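Local coordinates for protein DNA ligase (Aquifex aeolicus, PDB 3QWU) that probably seals nucleic acid strands in an ATP-dependent ligase reaction and binds adenosine and calcium, at residues I57-L62 with K229-Y234; E78-G83 with G212-V217. One frame throughout, in Å; residues are numbered along the deposited sequence.

Contact 1 (I57-L62 with K229-Y234); sequences IGRIFL and KYITSY. With ADN (adenosine), chain C.
One wall of the adenosine pocket is built here, where the short, weakly bonded strand 58-60, outermost in this chain's sheet, pairs in parallel with strand 227-231. Arg59 is bridged with Lys229 through two backbone bonds on its flanks: Lys229 N donates to Gly58 O (2.8 Å) and Ile60 N to Lys229 O (3.2 Å), both nearly along the C=O axes. Lys229 starts from the crowded position between its backbone N and carbonyl carbon (chi1 61°) and bends again at chi3 and chi4. This carries CE past Ile57 O and sets NZ over one face of the Arg59 guanidinium, 2.9 Å from Arg59 CZ. Two cationic groups so close would probably lower the pKa of the lysine. Ile231 CG1 touches the guanidinium at its edge, 3.7 Å from Arg59 NE. An alanine in place of Arg59 would remove the flat group against Lys229 NZ and Ile231 CG1, and would probably loosen the packing around the lysine terminus while taking away a neighbouring positive charge. Further along, a water links Phe61 O to Tyr230 OH. Toward the ligand, Ile57 CD1 lies 3.9 Å from adenosine C2 and Lys229 CE 3.7 Å from O5', an arrangement consistent with the nucleotide-binding pocket of covalent nucleotidyltransferases.

Contact 2 (E78-G83 with G212-V217); sequences EEKVDG and GREGVV. With CA (calcium ion), chain D; ADN (adenosine), chain C.
The Arg213 guanidinium meets Glu79 OE1 at its edge, the carboxylate turned 41° from it; this salt bridge is a weak hydrogen bond from NH1 (3.0 Å, 123°), and Glu79 OE2 has a further partner in Tyr147. Val217 CG2 sits over one face of the adenine, 3.6 Å from adenosine N1, while Glu79 O takes a bond from adenosine N6 (2.8 Å). Glu78, salt-bridged through OE1 to Lys219, receives a second, weak bond from N6. Glu78 and Val217 form an antiparallel hydrogen-bonded pair; Lys80 N also donates to Gly215 O, from above the carbonyl plane. Lys80 leaves with CG anti to its backbone N and stays extended until a bend at chi4 (-36°). There NZ is gripped by Glu214 OE2 (2.7 Å), met from above the carboxylate plane, and by adenosine O4' (2.8 Å). The other oxygen, Glu214 OE1, stands 3.3 Å from Asp82 OD1, a repulsive approach probably eased by the nearby calcium, which Asp82 OD2 binds at 2.6 Å with Glu143 and Asp239. The sequence Lys80-Val81-Asp82-Gly83 matches the KxDG motif, and Glu214-Gly215 the motif IV position, of covalent nucleotidyltransferases.

In the fold
Contacts 1 and 2 lie in one mixed sheet, their centres 10 Å apart, and are joined by strands 215-220 and 227-231, antiparallel neighbours that follow each other in the chain. Just beyond the end of strand 227-231 and before the start of strand 215-220, Thr232 OG1 and Thr232 N probably bond to Arg213 O and Glu214 O, respectively, each at 2.9 Å. Adenosine bridges the two: contact 2 holds the base and the ribose ring oxygen, while contact 1 adds Ile57 against the base and Lys229 near the 5' oxygen. The Ile231 side chain also lies about 7 Å from the calcium at its nearest atoms. On the side of the sheet formed by strand 58-60, Arg59 and Ile60 pair antiparallel with a strand of the second subunit, extending the sheet across the interface.

Contact 1 (I57-L62 with K229-Y234)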
ATOM      1  N   ILE A  57       8.105  20.487   1.767  1.00 44.02           N
ATOM      2  CA  ILE A  57       8.779  20.612   0.463  1.00 42.80           C
ATOM      3  C   ILE A  57       8.206  19.590  -0.536  1.00 41.33           C
ATOM      4  O   ILE A  57       8.176  18.410  -0.274  1.00 40.40           O
ATOM      5  CB  ILE A  57      10.296  20.370   0.590  1.00 42.21           C
ATOM      6  CG1 ILE A  57      10.848  21.146   1.784  1.00 42.92           C
ATOM      7  CG2 ILE A  57      10.994  20.650  -0.757  1.00 41.55           C
ATOM      8  CD1 ILE A  57      12.382  21.186   1.890  1.00 42.73           C
ATOM      9  N   GLY A  58       7.758  20.034  -1.687  1.00 40.99           N
ATOM     10  CA  GLY A  58       7.335  19.111  -2.728  1.00 40.53           C
ATOM     11  C   GLY A  58       8.488  18.332  -3.363  1.00 39.34           C
ATOM     12  O   GLY A  58       9.671  18.711  -3.275  1.00 40.34           O
ATOM     13  N   ARG A  59       8.114  17.234  -3.989  1.00 38.11           N
ATOM     14  CA  ARG A  59       9.002  16.288  -4.578  1.00 37.30           C
ATOM     15  C   ARG A  59       8.766  16.357  -6.068  1.00 35.92           C
ATOM     16  O   ARG A  59       7.634  16.303  -6.490  1.00 34.97           O
ATOM     17  CB  ARG A  59       8.628  14.886  -4.048  1.00 38.40           C
ATOM     18  CG  ARG A  59       9.787  13.866  -3.922  1.00 41.11           C
ATOM     19  CD  ARG A  59       9.451  12.594  -3.079  1.00 43.85           C
ATOM     20  NE  ARG A  59      10.036  12.532  -1.710  1.00 46.55           N
ATOM     21  CZ  ARG A  59       9.304  12.580  -0.571  1.00 53.06           C
ATOM     22  NH1 ARG A  59       9.904  12.498   0.611  1.00 53.53           N
ATOM     23  NH2 ARG A  59       7.951  12.724  -0.577  1.00 55.72           N
ATOM     24  N   ILE A  60       9.823  16.504  -6.860  1.00 34.05           N
ATOM     25  CA  ILE A  60       9.743  16.210  -8.284  1.00 33.51           C
ATOM     26  C   ILE A  60      10.244  14.793  -8.528  1.00 32.61           C
ATOM     27  O   ILE A  60      11.187  14.289  -7.841  1.00 31.81           O
ATOM     28  CB  ILE A  60      10.551  17.176  -9.217  1.00 33.77           C
ATOM     29  CG1 ILE A  60      11.964  17.437  -8.718  1.00 34.11           C
ATOM     30  CG2 ILE A  60       9.838  18.464  -9.376  1.00 34.84           C
ATOM     31  CD1 ILE A  60      12.790  18.458  -9.577  1.00 31.93           C
ATOM     32  N   PHE A  61       9.648  14.165  -9.540  1.00 32.70           N
ATOM     33  CA  PHE A  61       9.940  12.771  -9.907  1.00 31.50           C
ATOM     34  C   PHE A  61      10.792  12.713 -11.164  1.00 31.95           C
ATOM     35  O   PHE A  61      11.460  11.694 -11.411  1.00 32.38           O
ATOM     36  CB  PHE A  61       8.645  11.997 -10.146  1.00 31.66           C
ATOM     37  CG  PHE A  61       7.885  11.609  -8.873  1.00 31.68           C
ATOM     38  CD1 PHE A  61       7.540  12.563  -7.902  1.00 30.46           C
ATOM     39  CD2 PHE A  61       7.456  10.287  -8.701  1.00 30.28           C
ATOM     40  CE1 PHE A  61       6.830  12.182  -6.733  1.00 30.58           C
ATOM     41  CE2 PHE A  61       6.744   9.886  -7.555  1.00 30.09           C
ATOM     42  CZ  PHE A  61       6.422  10.848  -6.566  1.00 30.97           C
ATOM     43  N   LEU A  62      10.758  13.773 -11.971  1.00 32.55           N
ATOM     44  CA  LEU A  62      11.573  13.837 -13.204  1.00 33.87           C
ATOM     45  C   LEU A  62      12.521  14.958 -12.950  1.00 33.87           C
ATOM     46  O   LEU A  62      12.115  16.055 -12.600  1.00 34.24           O
ATOM     47  CB  LEU A  62      10.728  14.089 -14.461  1.00 34.11           C
ATOM     48  CG  LEU A  62      10.000  12.863 -15.023  1.00 36.30           C
ATOM     49  CD1 LEU A  62       9.080  13.193 -16.221  1.00 35.28           C
ATOM     50  CD2 LEU A  62      11.006  11.799 -15.437  1.00 35.75           C
ATOM     51  N   LYS A 229      12.454  18.967  -3.746  1.00 36.11           N
ATOM     52  CA  LYS A 229      13.447  17.953  -3.400  1.00 35.37           C
ATOM     53  C   LYS A 229      13.400  16.771  -4.372  1.00 34.67           C
ATOM     54  O   LYS A 229      12.344  16.461  -4.965  1.00 36.67           O
ATOM     55  CB  LYS A 229      13.249  17.464  -1.969  1.00 34.80           C
ATOM     56  CG  LYS A 229      11.893  16.798  -1.687  1.00 37.84           C
ATOM     57  CD  LYS A 229      11.891  16.207  -0.230  1.00 40.41           C
ATOM     58  CE  LYS A 229      10.538  16.341   0.479  1.00 42.71           C
ATOM     59  NZ  LYS A 229       9.459  15.409   0.053  1.00 40.92           N
ATOM     60  N   TYR A 230      14.537  16.124  -4.528  1.00 32.15           N
ATOM     61  CA  TYR A 230      14.635  14.958  -5.370  1.00 31.47           C
ATOM     62  C   TYR A 230      15.499  13.924  -4.646  1.00 31.23           C
ATOM     63  O   TYR A 230      16.540  14.289  -4.061  1.00 29.50           O
ATOM     64  CB  TYR A 230      15.213  15.355  -6.719  1.00 31.41           C
ATOM     65  CG  TYR A 230      15.397  14.214  -7.640  1.00 31.27           C
ATOM     66  CD1 TYR A 230      16.618  13.536  -7.718  1.00 31.13           C
ATOM     67  CD2 TYR A 230      14.336  13.785  -8.458  1.00 32.05           C
ATOM     68  CE1 TYR A 230      16.783  12.435  -8.612  1.00 32.26           C
ATOM     69  CE2 TYR A 230      14.463  12.711  -9.331  1.00 30.88           C
ATOM     70  CZ  TYR A 230      15.686  12.020  -9.410  1.00 33.29           C
ATOM     71  OH  TYR A 230      15.775  10.930 -10.271  1.00 33.84           O
ATOM     72  N   ILE A 231      15.039  12.651  -4.674  1.00 30.53           N
ATOM     73  CA  ILE A 231      15.622  11.534  -3.900  1.00 30.13           C
ATOM     74  C   ILE A 231      16.342  10.546  -4.847  1.00 29.31           C
ATOM     75  O   ILE A 231      15.911  10.297  -5.977  1.00 28.74           O
ATOM     76  CB  ILE A 231      14.504  10.819  -3.088  1.00 29.92           C
ATOM     77  CG1 ILE A 231      13.593  11.906  -2.429  1.00 35.52           C
ATOM     78  CG2 ILE A 231      15.038   9.813  -2.010  1.00 28.93           C
ATOM     79  CD1 ILE A 231      14.068  12.710  -1.115  1.00 31.90           C
ATOM     80  N   THR A 232      17.460  10.006  -4.394  1.00 28.64           N
ATOM     81  CA  THR A 232      18.175   8.997  -5.169  1.00 28.62           C
ATOM     82  C   THR A 232      17.415   7.671  -5.131  1.00 29.43           C
ATOM     83  O   THR A 232      16.612   7.417  -4.232  1.00 28.52           O
ATOM     84  CB  THR A 232      19.572   8.779  -4.624  1.00 29.19           C
ATOM     85  OG1 THR A 232      19.498   8.345  -3.241  1.00 24.78           O
ATOM     86  CG2 THR A 232      20.419  10.099  -4.755  1.00 29.20           C
ATOM     87  N   SER A 233      17.667   6.820  -6.117  1.00 30.48           N
ATOM     88  CA  SER A 233      16.988   5.557  -6.164  1.00 31.34           C
ATOM     89  C   SER A 233      17.478   4.711  -5.024  1.00 31.19           C
ATOM     90  O   SER A 233      16.663   4.022  -4.405  1.00 28.83           O
ATOM     91  CB  SER A 233      17.202   4.864  -7.482  1.00 32.51           C
ATOM     92  OG  SER A 233      18.541   4.854  -7.744  1.00 35.10           O
ATOM     93  N   TYR A 234      18.786   4.815  -4.712  1.00 31.64           N
ATOM     94  CA  TYR A 234      19.323   4.148  -3.522  1.00 31.90           C
ATOM     95  C   TYR A 234      18.534   4.450  -2.247  1.00 30.34           C
ATOM     96  O   TYR A 234      18.153   3.539  -1.493  1.00 29.68           O
ATOM     97  CB  TYR A 234      20.781   4.503  -3.299  1.00 33.23           C
ATOM     98  CG  TYR A 234      21.327   4.098  -1.933  1.00 37.81           C
ATOM     99  CD1 TYR A 234      21.089   4.906  -0.781  1.00 40.19           C
ATOM    100  CD2 TYR A 234      22.089   2.926  -1.780  1.00 40.18           C
ATOM    101  CE1 TYR A 234      21.593   4.548   0.444  1.00 40.65           C
ATOM    102  CE2 TYR A 234      22.595   2.557  -0.539  1.00 41.15           C
ATOM    103  CZ  TYR A 234      22.349   3.361   0.549  1.00 41.83           C
ATOM    104  OH  TYR A 234      22.861   3.015   1.775  1.00 47.56           O
TER
HETATM  105  O5' ADN C 501      10.761  17.743   3.898  1.00 52.75           O
HETATM  106  C5' ADN C 501      12.153  17.604   3.608  1.00 45.58           C
HETATM  107  C4' ADN C 501      12.913  17.294   4.892  1.00 45.03           C
HETATM  108  O4' ADN C 501      14.305  16.948   4.620  1.00 43.57           O
HETATM  109  C3' ADN C 501      12.952  18.512   5.805  1.00 44.17           C
HETATM  110  O3' ADN C 501      11.861  18.616   6.716  1.00 45.67           O
HETATM  111  C2' ADN C 501      14.296  18.394   6.515  1.00 42.47           C
HETATM  112  O2' ADN C 501      14.134  17.876   7.824  1.00 41.05           O
HETATM  113  C1' ADN C 501      15.149  17.441   5.681  1.00 41.97           C
HETATM  114  N9  ADN C 501      16.327  18.073   5.066  1.00 40.32           N
HETATM  115  C8  ADN C 501      17.539  17.476   4.980  1.00 41.58           C
HETATM  116  N7  ADN C 501      18.454  18.261   4.364  1.00 38.64           N
HETATM  117  C5  ADN C 501      17.778  19.388   4.021  1.00 37.66           C
HETATM  118  C6  ADN C 501      18.138  20.614   3.303  1.00 39.30           C
HETATM  119  N6  ADN C 501      19.425  20.738   2.871  1.00 37.84           N
HETATM  120  N1  ADN C 501      17.188  21.590   3.161  1.00 40.76           N
HETATM  121  C2  ADN C 501      15.915  21.400   3.613  1.00 40.06           C
HETATM  122  N3  ADN C 501      15.508  20.267   4.255  1.00 37.59           N
HETATM  123  C4  ADN C 501      16.388  19.269   4.489  1.00 38.96           C
HETATM  124  O   HOH W   1      12.081  12.636  -5.785  1.00 25.22           O
HETATM  125  O   HOH W   2      13.848  11.018 -12.170  1.00 30.43           O

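Contact 2 (E78-G83 with G212-V217)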
ATOM      1  N   GLU A  78      21.370  21.996  -2.575  1.00 34.55           N
ATOM      2  CA  GLU A  78      21.887  21.579  -1.263  1.00 35.75           C
ATOM      3  C   GLU A  78      21.685  20.072  -1.037  1.00 34.36           C
ATOM      4  O   GLU A  78      20.751  19.512  -1.556  1.00 34.10           O
ATOM      5  CB  GLU A  78      21.154  22.313  -0.139  1.00 35.58           C
ATOM      6  CG  GLU A  78      21.483  23.743  -0.103  1.00 40.06           C
ATOM      7  CD  GLU A  78      20.871  24.454   1.087  1.00 43.24           C
ATOM      8  OE1 GLU A  78      19.888  23.960   1.688  1.00 45.13           O
ATOM      9  OE2 GLU A  78      21.415  25.509   1.425  1.00 45.83           O
ATOM     10  N   GLU A  79      22.545  19.445  -0.235  1.00 33.87           N
ATOM     11  CA  GLU A  79      22.385  18.041   0.093  1.00 33.16           C
ATOM     12  C   GLU A  79      21.211  17.878   1.052  1.00 32.50           C
ATOM     13  O   GLU A  79      21.060  18.644   1.995  1.00 31.10           O
ATOM     14  CB  GLU A  79      23.624  17.429   0.741  1.00 32.84           C
ATOM     15  CG  GLU A  79      23.366  15.934   1.131  1.00 32.82           C
ATOM     16  CD  GLU A  79      24.516  15.259   1.899  1.00 31.68           C
ATOM     17  OE1 GLU A  79      25.499  15.947   2.201  1.00 31.80           O
ATOM     18  OE2 GLU A  79      24.434  14.045   2.195  1.00 28.12           O
ATOM     19  N   LYS A  80      20.392  16.873   0.765  1.00 31.91           N
ATOM     20  CA  LYS A  80      19.326  16.472   1.625  1.00 32.12           C
ATOM     21  C   LYS A  80      19.879  15.342   2.540  1.00 32.23           C
ATOM     22  O   LYS A  80      20.287  14.249   2.103  1.00 31.35           O
ATOM     23  CB  LYS A  80      18.095  16.008   0.808  1.00 32.83           C
ATOM     24  CG  LYS A  80      16.857  15.974   1.698  1.00 36.10           C
ATOM     25  CD  LYS A  80      15.611  15.373   1.106  1.00 40.31           C
ATOM     26  CE  LYS A  80      14.574  15.016   2.281  1.00 43.66           C
ATOM     27  NZ  LYS A  80      15.201  14.485   3.639  1.00 47.66           N
ATOM     28  N   VAL A  81      19.982  15.653   3.815  1.00 32.76           N
ATOM     29  CA  VAL A  81      20.607  14.749   4.772  1.00 32.34           C
ATOM     30  C   VAL A  81      19.469  13.968   5.434  1.00 32.06           C
ATOM     31  O   VAL A  81      18.442  14.526   5.854  1.00 31.07           O
ATOM     32  CB  VAL A  81      21.440  15.526   5.844  1.00 32.00           C
ATOM     33  CG1 VAL A  81      21.825  14.587   6.982  1.00 31.94           C
ATOM     34  CG2 VAL A  81      22.675  16.134   5.237  1.00 30.83           C
ATOM     35  N   ASP A  82      19.665  12.672   5.509  1.00 32.76           N
ATOM     36  CA  ASP A  82      18.656  11.766   6.006  1.00 33.55           C
ATOM     37  C   ASP A  82      18.804  11.602   7.518  1.00 32.39           C
ATOM     38  O   ASP A  82      19.598  10.808   8.005  1.00 30.98           O
ATOM     39  CB  ASP A  82      18.762  10.434   5.291  1.00 34.61           C
ATOM     40  CG  ASP A  82      17.613   9.489   5.649  1.00 40.26           C
ATOM     41  OD1 ASP A  82      16.533   9.936   6.116  1.00 44.35           O
ATOM     42  OD2 ASP A  82      17.769   8.274   5.436  1.00 50.97           O
ATOM     43  N   GLY A  83      18.029  12.391   8.249  1.00 31.98           N
ATOM     44  CA  GLY A  83      18.009  12.329   9.704  1.00 31.35           C
ATOM     45  C   GLY A  83      16.624  12.798  10.109  1.00 31.65           C
ATOM     46  O   GLY A  83      15.645  12.451   9.461  1.00 31.05           O
ATOM     47  N   GLY A 212      25.565   6.679  -1.763  1.00 30.11           N
ATOM     48  CA  GLY A 212      24.535   6.413  -0.741  1.00 29.91           C
ATOM     49  C   GLY A 212      23.980   7.637  -0.066  1.00 29.74           C
ATOM     50  O   GLY A 212      23.580   7.580   1.073  1.00 31.88           O
ATOM     51  N   ARG A 213      23.966   8.769  -0.729  1.00 30.05           N
ATOM     52  CA  ARG A 213      23.383   9.972  -0.122  1.00 29.54           C
ATOM     53  C   ARG A 213      21.904  10.047  -0.430  1.00 28.99           C
ATOM     54  O   ARG A 213      21.414   9.331  -1.320  1.00 28.32           O
ATOM     55  CB  ARG A 213      24.129  11.207  -0.631  1.00 31.12           C
ATOM     56  CG  ARG A 213      25.452  11.308   0.133  1.00 31.90           C
ATOM     57  CD  ARG A 213      26.380  12.347  -0.248  1.00 34.18           C
ATOM     58  NE  ARG A 213      27.616  12.047   0.466  1.00 40.76           N
ATOM     59  CZ  ARG A 213      28.182  12.802   1.398  1.00 44.70           C
ATOM     60  NH1 ARG A 213      27.685  14.019   1.740  1.00 44.69           N
ATOM     61  NH2 ARG A 213      29.295  12.350   1.957  1.00 42.70           N
ATOM     62  N   GLU A 214      21.169  10.834   0.331  1.00 28.06           N
ATOM     63  CA  GLU A 214      19.716  10.768   0.175  1.00 28.61           C
ATOM     64  C   GLU A 214      19.206  11.436  -1.099  1.00 28.82           C
ATOM     65  O   GLU A 214      18.304  10.931  -1.752  1.00 29.12           O
ATOM     66  CB  GLU A 214      18.984  11.336   1.369  1.00 28.41           C
ATOM     67  CG  GLU A 214      17.509  11.017   1.267  1.00 29.80           C
ATOM     68  CD  GLU A 214      16.752  11.444   2.503  1.00 36.62           C
ATOM     69  OE1 GLU A 214      15.938  10.621   2.988  1.00 41.92           O
ATOM     70  OE2 GLU A 214      16.985  12.573   3.000  1.00 36.17           O
ATOM     71  N   GLY A 215      19.829  12.542  -1.487  1.00 29.49           N
ATOM     72  CA  GLY A 215      19.278  13.412  -2.506  1.00 29.37           C
ATOM     73  C   GLY A 215      19.686  14.854  -2.323  1.00 28.95           C
ATOM     74  O   GLY A 215      20.653  15.140  -1.633  1.00 29.93           O
ATOM     75  N   VAL A 216      18.967  15.760  -2.965  1.00 28.82           N
ATOM     76  CA  VAL A 216      19.214  17.178  -2.815  1.00 28.67           C
ATOM     77  C   VAL A 216      17.919  17.918  -2.599  1.00 29.24           C
ATOM     78  O   VAL A 216      16.832  17.401  -2.914  1.00 28.20           O
ATOM     79  CB  VAL A 216      19.934  17.737  -4.085  1.00 30.31           C
ATOM     80  CG1 VAL A 216      21.232  16.986  -4.320  1.00 26.51           C
ATOM     81  CG2 VAL A 216      18.992  17.641  -5.329  1.00 29.03           C
ATOM     82  N   VAL A 217      18.039  19.139  -2.057  1.00 30.64           N
ATOM     83  CA  VAL A 217      16.942  20.136  -2.059  1.00 30.26           C
ATOM     84  C   VAL A 217      17.284  21.312  -2.937  1.00 30.44           C
ATOM     85  O   VAL A 217      18.341  21.874  -2.822  1.00 29.73           O
ATOM     86  CB  VAL A 217      16.657  20.690  -0.647  1.00 30.49           C
ATOM     87  CG1 VAL A 217      15.426  21.603  -0.657  1.00 28.09           C
ATOM     88  CG2 VAL A 217      16.443  19.565   0.309  1.00 30.04           C
TER
HETATM   89 CA    CA D 601      16.468   6.921   3.646  1.00 84.06          CA
HETATM   90  O5' ADN C 501      10.761  17.743   3.898  1.00 52.75           O
HETATM   91  C5' ADN C 501      12.153  17.604   3.608  1.00 45.58           C
HETATM   92  C4' ADN C 501      12.913  17.294   4.892  1.00 45.03           C
HETATM   93  O4' ADN C 501      14.305  16.948   4.620  1.00 43.57           O
HETATM   94  C3' ADN C 501      12.952  18.512   5.805  1.00 44.17           C
HETATM   95  O3' ADN C 501      11.861  18.616   6.716  1.00 45.67           O
HETATM   96  C2' ADN C 501      14.296  18.394   6.515  1.00 42.47           C
HETATM   97  O2' ADN C 501      14.134  17.876   7.824  1.00 41.05           O
HETATM   98  C1' ADN C 501      15.149  17.441   5.681  1.00 41.97           C
HETATM   99  N9  ADN C 501      16.327  18.073   5.066  1.00 40.32           N
HETATM  100  C8  ADN C 501      17.539  17.476   4.980  1.00 41.58           C
HETATM  101  N7  ADN C 501      18.454  18.261   4.364  1.00 38.64           N
HETATM  102  C5  ADN C 501      17.778  19.388   4.021  1.00 37.66           C
HETATM  103  C6  ADN C 501      18.138  20.614   3.303  1.00 39.30           C
HETATM  104  N6  ADN C 501      19.425  20.738   2.871  1.00 37.84           N
HETATM  105  N1  ADN C 501      17.188  21.590   3.161  1.00 40.76           N
HETATM  106  C2  ADN C 501      15.915  21.400   3.613  1.00 40.06           C
HETATM  107  N3  ADN C 501      15.508  20.267   4.255  1.00 37.59           N
HETATM  108  C4  ADN C 501      16.388  19.269   4.489  1.00 38.96           C
HETATM  109  O   HOH W   3      22.388  12.662   1.963  1.00 28.42           O
HETATM  110  O   HOH W   4      14.914   7.916   5.100  1.00 46.79           O
HETATM  111  O   HOH W   5      15.037   8.202   2.489  1.00 40.16           O